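Local coordinates for restriction endonuclease EcoP15I, modification subunit (Escherichia coli, PDB 4ZCF) that binds the DNA site 5'-CAGCAG-3' as a homodimer and methylates the second adenine at N6, on one strand, using S-adenosyl-L-methionine, at the interface of chains A and B. Coordinates in Å, arbitrary orientation; residue numbers count along the deposited sequence, not the author numbering. Chains: chain A/B, Restriction endonuclease EcoP15I, modification subunit.

The interface of chains A and B. Residues chain A 264-265; chain B 325-327, 347.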
ATOM      1  N   ASP A 264      23.022  16.382  10.336  1.00 49.15           N
ATOM      2  CA  ASP A 264      23.633  17.597  10.861  1.00 47.53           C
ATOM      3  C   ASP A 264      24.511  17.310  12.077  1.00 49.44           C
ATOM      4  O   ASP A 264      25.621  17.830  12.130  1.00 48.30           O
ATOM      5  CB  ASP A 264      22.557  18.644  11.175  1.00 49.37           C
ATOM      6  CG  ASP A 264      21.708  19.014   9.973  1.00 60.84           C
ATOM      7  OD1 ASP A 264      22.287  19.235   8.876  1.00 64.40           O
ATOM      8  OD2 ASP A 264      20.465  19.072  10.117  1.00 59.15           O
ATOM      9  N   VAL A 265      24.025  16.476  13.042  1.00 46.23           N
ATOM     10  CA  VAL A 265      24.784  16.087  14.248  1.00 45.41           C
ATOM     11  C   VAL A 265      26.001  15.245  13.863  1.00 48.52           C
ATOM     12  O   VAL A 265      27.105  15.553  14.316  1.00 49.47           O
ATOM     13  CB  VAL A 265      23.933  15.427  15.375  1.00 48.71           C
ATOM     14  CG1 VAL A 265      24.798  15.019  16.579  1.00 47.98           C
ATOM     15  CG2 VAL A 265      22.832  16.358  15.833  1.00 48.51           C
TER
ATOM     16  N   GLY B 325      18.986  17.011  16.940  1.00 54.38           N
ATOM     17  CA  GLY B 325      19.406  16.198  15.802  1.00 53.49           C
ATOM     18  C   GLY B 325      19.472  16.858  14.438  1.00 58.12           C
ATOM     19  O   GLY B 325      20.023  16.268  13.502  1.00 58.61           O
ATOM     20  N   LYS B 326      18.905  18.072  14.302  1.00 54.83           N
ATOM     21  CA  LYS B 326      18.831  18.817  13.045  1.00 54.79           C
ATOM     22  C   LYS B 326      19.321  20.263  13.201  1.00 58.34           C
ATOM     23  O   LYS B 326      19.149  20.856  14.264  1.00 59.04           O
ATOM     24  CB  LYS B 326      17.373  18.868  12.534  1.00 57.47           C
ATOM     25  CG  LYS B 326      16.733  17.548  12.128  1.00 68.41           C
ATOM     26  CD  LYS B 326      15.244  17.774  11.849  1.00 74.63           C
ATOM     27  CE  LYS B 326      14.401  16.514  11.912  1.00 77.76           C
ATOM     28  NZ  LYS B 326      12.941  16.822  12.024  1.00 76.88           N
ATOM     29  N   GLU B 327      19.872  20.838  12.109  1.00 52.63           N
ATOM     30  CA  GLU B 327      20.314  22.226  12.010  1.00 51.23           C
ATOM     31  C   GLU B 327      19.054  23.092  12.027  1.00 52.79           C
ATOM     32  O   GLU B 327      18.075  22.788  11.330  1.00 52.24           O
ATOM     33  CB  GLU B 327      21.112  22.456  10.711  1.00 52.47           C
ATOM     34  CG  GLU B 327      21.600  23.884  10.509  1.00 62.42           C
ATOM     35  CD  GLU B 327      22.943  24.254  11.109  1.00 84.55           C
ATOM     36  OE1 GLU B 327      23.577  23.389  11.756  1.00 80.45           O
ATOM     37  OE2 GLU B 327      23.373  25.413  10.909  1.00 77.18           O
ATOM     38  N   MET B 347      23.664  23.320  16.847  1.00 49.83           N
ATOM     39  CA  MET B 347      22.661  23.050  15.806  1.00 50.30           C
ATOM     40  C   MET B 347      21.723  24.227  15.531  1.00 51.86           C
ATOM     41  O   MET B 347      20.689  24.037  14.900  1.00 50.93           O
ATOM     42  CB  MET B 347      21.857  21.781  16.156  1.00 53.40           C
ATOM     43  CG  MET B 347      22.700  20.520  16.284  1.00 57.62           C
ATOM     44  SD  MET B 347      23.096  19.857  14.661  1.00 62.75           S
ATOM     45  CE  MET B 347      24.759  20.499  14.416  1.00 59.30           C
TER
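A:Asp264 reaches from the first turn of helix 264-279 to the backbone of B:Glu327, joining the two Mod subunits of this N(4)/N(6)-methyltransferase, which works as a homodimer. The patch is a helix start set against loop segments of the partner, and the two subunits do not meet symmetrically across the whole interface to which it belongs. The amide N of B:Glu327 donates a hydrogen bond to the carboxylate oxygen OD2 of A:Asp264 over 2.7 Å. The bond is nearly straight, 167° at the hydrogen, yet the donor comes from above the carboxylate plane, 52° out of it. With CG set beside its own backbone N (chi1 -58°), the A:Asp264 carboxylate is directed at this amide. Shortening A:Asp264 to an alanine is likely to leave the B:Glu327 amide without this acceptor and to open a gap beside B:Glu327 CB.

Apolar groups pack tightly beside this bond. The A:Val265 methyl CG2 rests on B:Gly325 CA at 3.4 Å, and the B:Met347 sulfur SD lies 3.7 Å from that same methyl. SD also touches CB of A:Asp264, bridging the two helix residues. Bends at chi2 and chi3 in B:Met347 bring its terminal methyl CE to 3.6 Å from the backbone O of A:Asp264.

B:Glu327 sets its CB against the A:Asp264 carboxylate, but beyond CB the contact thins. OD1 of A:Asp264 and OE1 of B:Glu327 stand 5.2 Å apart, not in contact; if both groups are charged, they would probably repel weakly. B:Lys326 meets A:Asp264 mainly through its CA, and its ammonium NZ lies well away from the carboxylate.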